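Local coordinates for peptide ABC transporter, peptide-binding protein (Thermus thermophilus, PDB 2D5W) that binds oligopeptides, here holding a pentapeptide, and probably hands them to an ABC transporter for uptake across the membrane, at residues N6-P16 with S241-I252. Residues are numbered along the deposited sequence; the frame is centred on the assembly and turned at random.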
loop_
_atom_site.group_PDB
_atom_site.type_symbol
_atom_site.label_atom_id
_atom_site.label_comp_id
_atom_site.label_asym_id
_atom_site.label_seq_id
_atom_site.Cartn_x
_atom_site.Cartn_y
_atom_site.Cartn_z
ATOM N N ASN A 6 4.282 -5.477 -30.593
ATOM C CA ASN A 6 3.068 -5.148 -29.855
ATOM C C ASN A 6 3.150 -5.576 -28.391
ATOM O O ASN A 6 2.298 -6.318 -27.893
ATOM C CB ASN A 6 1.864 -5.810 -30.531
ATOM C CG ASN A 6 0.569 -5.105 -30.220
ATOM O OD1 ASN A 6 0.559 -4.085 -29.533
ATOM N ND2 ASN A 6 -0.536 -5.636 -30.730
ATOM N N SER A 7 4.181 -5.093 -27.705
ATOM C CA SER A 7 4.389 -5.419 -26.301
ATOM C C SER A 7 4.602 -4.168 -25.455
ATOM O O SER A 7 4.779 -3.067 -25.981
ATOM C CB SER A 7 5.598 -6.341 -26.147
ATOM O OG SER A 7 6.783 -5.701 -26.593
ATOM N N LEU A 8 4.590 -4.362 -24.141
ATOM C CA LEU A 8 4.769 -3.281 -23.178
ATOM C C LEU A 8 5.743 -3.691 -22.075
ATOM O O LEU A 8 5.452 -4.596 -21.290
ATOM C CB LEU A 8 3.420 -2.922 -22.552
ATOM C CG LEU A 8 3.421 -1.957 -21.362
ATOM C CD1 LEU A 8 3.984 -0.612 -21.781
ATOM C CD2 LEU A 8 2.008 -1.805 -20.831
ATOM N N VAL A 9 6.897 -3.032 -22.022
ATOM C CA VAL A 9 7.897 -3.322 -21.002
ATOM C C VAL A 9 7.836 -2.218 -19.953
ATOM O O VAL A 9 8.016 -1.036 -20.263
ATOM C CB VAL A 9 9.320 -3.384 -21.606
ATOM C CG1 VAL A 9 10.352 -3.588 -20.504
ATOM C CG2 VAL A 9 9.403 -4.513 -22.623
ATOM N N ILE A 10 7.568 -2.615 -18.713
ATOM C CA ILE A 10 7.451 -1.689 -17.596
ATOM C C ILE A 10 8.602 -1.883 -16.618
ATOM O O ILE A 10 8.889 -3.004 -16.201
ATOM C CB ILE A 10 6.111 -1.907 -16.857
ATOM C CG1 ILE A 10 4.948 -1.704 -17.831
ATOM C CG2 ILE A 10 6.001 -0.961 -15.676
ATOM C CD1 ILE A 10 3.595 -2.118 -17.281
ATOM N N GLY A 11 9.261 -0.786 -16.257
ATOM C CA GLY A 11 10.372 -0.862 -15.328
ATOM C C GLY A 11 9.967 -0.555 -13.899
ATOM O O GLY A 11 9.239 0.409 -13.641
ATOM N N ALA A 12 10.452 -1.372 -12.967
ATOM C CA ALA A 12 10.154 -1.204 -11.548
ATOM C C ALA A 12 11.414 -1.432 -10.718
ATOM O O ALA A 12 12.313 -2.164 -11.132
ATOM C CB ALA A 12 9.064 -2.189 -11.125
ATOM N N SER A 13 11.469 -0.813 -9.542
ATOM C CA SER A 13 12.627 -0.952 -8.662
ATOM C C SER A 13 12.386 -1.887 -7.476
ATOM O O SER A 13 13.262 -2.054 -6.626
ATOM C CB SER A 13 13.072 0.419 -8.152
ATOM O OG SER A 13 12.046 1.043 -7.407
ATOM N N GLN A 14 11.197 -2.480 -7.418
ATOM C CA GLN A 14 10.845 -3.416 -6.357
ATOM C C GLN A 14 10.099 -4.572 -6.996
ATOM O O GLN A 14 9.411 -4.391 -8.000
ATOM C CB GLN A 14 9.974 -2.730 -5.304
ATOM C CG GLN A 14 10.721 -1.635 -4.563
ATOM C CD GLN A 14 9.873 -0.909 -3.545
ATOM O OE1 GLN A 14 8.872 -1.434 -3.054
ATOM N NE2 GLN A 14 10.278 0.306 -3.209
ATOM N N GLU A 15 10.241 -5.757 -6.416
ATOM C CA GLU A 15 9.605 -6.957 -6.946
ATOM C C GLU A 15 8.689 -7.609 -5.913
ATOM O O GLU A 15 9.015 -7.655 -4.731
ATOM C CB GLU A 15 10.690 -7.952 -7.367
ATOM C CG GLU A 15 10.180 -9.210 -8.050
ATOM C CD GLU A 15 11.305 -10.078 -8.595
ATOM O OE1 GLU A 15 12.466 -9.610 -8.620
ATOM O OE2 GLU A 15 11.032 -11.225 -9.011
ATOM N N PRO A 16 7.523 -8.110 -6.348
ATOM C CA PRO A 16 6.615 -8.754 -5.392
ATOM C C PRO A 16 7.289 -9.964 -4.750
ATOM O O PRO A 16 8.006 -10.706 -5.420
ATOM C CB PRO A 16 5.437 -9.183 -6.263
ATOM C CG PRO A 16 5.465 -8.212 -7.402
ATOM C CD PRO A 16 6.935 -8.071 -7.698
ATOM N N SER A 241 -6.904 -6.662 -30.654
ATOM C CA SER A 241 -5.719 -6.914 -31.471
ATOM C C SER A 241 -4.864 -5.662 -31.694
ATOM O O SER A 241 -3.676 -5.761 -32.001
ATOM C CB SER A 241 -6.126 -7.500 -32.827
ATOM O OG SER A 241 -6.887 -6.575 -33.581
ATOM N N LYS A 242 -5.471 -4.491 -31.533
ATOM C CA LYS A 242 -4.761 -3.229 -31.730
ATOM C C LYS A 242 -4.025 -2.768 -30.479
ATOM O O LYS A 242 -3.340 -1.746 -30.498
ATOM C CB LYS A 242 -5.745 -2.139 -32.162
ATOM C CG LYS A 242 -6.376 -2.370 -33.525
ATOM C CD LYS A 242 -7.364 -1.268 -33.869
ATOM C CE LYS A 242 -7.854 -1.394 -35.305
ATOM N NZ LYS A 242 -8.515 -2.701 -35.556
ATOM N N TYR A 243 -4.158 -3.529 -29.399
ATOM C CA TYR A 243 -3.539 -3.179 -28.128
ATOM C C TYR A 243 -2.449 -4.181 -27.754
ATOM O O TYR A 243 -2.325 -5.226 -28.390
ATOM C CB TYR A 243 -4.646 -3.070 -27.081
ATOM C CG TYR A 243 -5.632 -1.972 -27.441
ATOM C CD1 TYR A 243 -5.531 -0.702 -26.872
ATOM C CD2 TYR A 243 -6.621 -2.181 -28.406
ATOM C CE1 TYR A 243 -6.384 0.333 -27.255
ATOM C CE2 TYR A 243 -7.480 -1.150 -28.795
ATOM C CZ TYR A 243 -7.354 0.102 -28.216
ATOM O OH TYR A 243 -8.185 1.133 -28.602
ATOM N N VAL A 244 -1.656 -3.886 -26.726
ATOM C CA VAL A 244 -0.553 -4.788 -26.401
ATOM C C VAL A 244 -0.964 -6.214 -26.054
ATOM O O VAL A 244 -1.960 -6.455 -25.365
ATOM C CB VAL A 244 0.369 -4.204 -25.296
ATOM C CG1 VAL A 244 0.945 -2.873 -25.765
ATOM C CG2 VAL A 244 -0.382 -4.041 -23.993
ATOM N N GLN A 245 -0.173 -7.160 -26.548
ATOM C CA GLN A 245 -0.438 -8.580 -26.357
ATOM C C GLN A 245 0.454 -9.227 -25.312
ATOM O O GLN A 245 0.203 -10.356 -24.885
ATOM C CB GLN A 245 -0.281 -9.314 -27.692
ATOM C CG GLN A 245 -1.223 -8.819 -28.786
ATOM C CD GLN A 245 -2.685 -8.949 -28.401
ATOM O OE1 GLN A 245 -3.149 -10.030 -28.034
ATOM N NE2 GLN A 245 -3.419 -7.846 -28.484
ATOM N N LYS A 246 1.500 -8.513 -24.918
ATOM C CA LYS A 246 2.435 -8.995 -23.915
ATOM C C LYS A 246 2.848 -7.823 -23.043
ATOM O O LYS A 246 3.055 -6.717 -23.544
ATOM C CB LYS A 246 3.686 -9.584 -24.575
ATOM C CG LYS A 246 3.462 -10.885 -25.322
ATOM C CD LYS A 246 4.783 -11.456 -25.819
ATOM C CE LYS A 246 4.586 -12.786 -26.528
ATOM N NZ LYS A 246 5.879 -13.345 -27.015
ATOM N N VAL A 247 2.945 -8.070 -21.741
ATOM C CA VAL A 247 3.369 -7.057 -20.780
ATOM C C VAL A 247 4.456 -7.697 -19.936
ATOM O O VAL A 247 4.262 -8.781 -19.377
ATOM C CB VAL A 247 2.226 -6.617 -19.839
ATOM C CG1 VAL A 247 2.755 -5.614 -18.816
ATOM C CG2 VAL A 247 1.086 -6.008 -20.643
ATOM N N VAL A 248 5.602 -7.039 -19.854
ATOM C CA VAL A 248 6.709 -7.555 -19.072
ATOM C C VAL A 248 7.199 -6.523 -18.074
ATOM O O VAL A 248 7.519 -5.389 -18.444
ATOM C CB VAL A 248 7.910 -7.945 -19.968
ATOM C CG1 VAL A 248 9.081 -8.411 -19.107
ATOM C CG2 VAL A 248 7.502 -9.032 -20.944
ATOM N N TYR A 249 7.224 -6.908 -16.804
ATOM C CA TYR A 249 7.751 -6.045 -15.757
ATOM C C TYR A 249 9.204 -6.462 -15.573
ATOM O O TYR A 249 9.495 -7.647 -15.396
ATOM C CB TYR A 249 7.003 -6.257 -14.442
ATOM C CG TYR A 249 5.889 -5.273 -14.193
ATOM C CD1 TYR A 249 6.066 -4.194 -13.321
ATOM C CD2 TYR A 249 4.654 -5.414 -14.825
ATOM C CE1 TYR A 249 5.042 -3.287 -13.085
ATOM C CE2 TYR A 249 3.626 -4.511 -14.595
ATOM C CZ TYR A 249 3.823 -3.452 -13.727
ATOM O OH TYR A 249 2.792 -2.569 -13.506
ATOM N N ARG A 250 10.111 -5.495 -15.651
ATOM C CA ARG A 250 11.536 -5.734 -15.457
ATOM C C ARG A 250 11.902 -5.102 -14.124
ATOM O O ARG A 250 11.582 -3.941 -13.872
ATOM C CB ARG A 250 12.355 -5.093 -16.577
ATOM C CG ARG A 250 12.379 -5.893 -17.866
ATOM C CD ARG A 250 13.268 -5.218 -18.896
ATOM N NE ARG A 250 14.622 -5.004 -18.394
ATOM C CZ ARG A 250 15.536 -4.259 -19.009
ATOM N NH1 ARG A 250 16.745 -4.117 -18.481
ATOM N NH2 ARG A 250 15.238 -3.651 -20.149
ATOM N N PHE A 251 12.572 -5.874 -13.274
ATOM C CA PHE A 251 12.956 -5.409 -11.949
ATOM C C PHE A 251 14.433 -5.091 -11.826
ATOM O O PHE A 251 15.287 -5.937 -12.088
ATOM C CB PHE A 251 12.568 -6.466 -10.914
ATOM C CG PHE A 251 11.119 -6.840 -10.967
ATOM C CD1 PHE A 251 10.143 -5.918 -10.608
ATOM C CD2 PHE A 251 10.722 -8.089 -11.434
ATOM C CE1 PHE A 251 8.794 -6.227 -10.716
ATOM C CE2 PHE A 251 9.367 -8.407 -11.545
ATOM C CZ PHE A 251 8.406 -7.472 -11.185
ATOM N N ILE A 252 14.720 -3.856 -11.428
ATOM C CA ILE A 252 16.090 -3.392 -11.223
ATOM C C ILE A 252 16.060 -2.693 -9.865
ATOM O O ILE A 252 15.551 -1.579 -9.737
ATOM C CB ILE A 252 16.527 -2.427 -12.349
ATOM C CG1 ILE A 252 16.439 -3.145 -13.703
ATOM C CG2 ILE A 252 17.960 -1.953 -12.103
ATOM C CD1 ILE A 252 16.782 -2.272 -14.900
HETATM O O HOH W 1 -0.826 -1.759 -29.355
#
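With CG of Glu15 swung anti to the backbone N (chi1 -175°) and the chain extended beyond it, the carboxyl arm runs across the ring of Phe251, whose own CG, anti to its carbonyl carbon, carries the ring toward residues 14-16. Glu15 CG sits over one ring face, 3.7 Å from the centroid, a CH-pi contact, and the carboxylate stacks on toward the rim with its plane only 9° from that of the ring. Glu15 OE2 accepts hydrogen bonds from Trp218 NE1 and Gly221 N, which probably fix the carboxylate. Pro16 CD meets Phe251 CZ at 3.8 Å, and Ala12 CB rests 3.9 Å from Phe251 CD1. Cutting Phe251 back to an alanine is likely to open a gap under the Glu15 arm and take the aromatic neighbour from Pro16 CD and Ala12 CB.

Further back on the same face, Ile10 lies alongside Tyr249. Its CG2 is over the ring, 4.0 Å from the centroid, while Ile10 CD1 reaches Tyr249 CE2 at 3.6 Å; the phenol OH bonds to Glu35 of helix 31-40, which packs over this side. On the other face Val9 CG1 touches Arg250 CD at 3.7 Å.

The backbones run parallel in regular alternation: Leu8, Ile10 and Ala12 each donate to one carbonyl and accept from the amide two residues further along, with Ile252 N closing the series on Ala12 O. At the opposite end Gln245 N donates a nearly straight hydrogen bond to Asn6 O (2.9 Å), and a water donates to both Asn6 OD1 and Lys242 O.

Strand 7-12 lies between 246-251 and 269-270, parallel to both, in a five-stranded mixed sheet. Just past it Gln14 NE2 donates to the bound peptide's backbone while OE1 bonds Ser443 OG, as in type II periplasmic-binding folds, where ligands meet loops at strand ends.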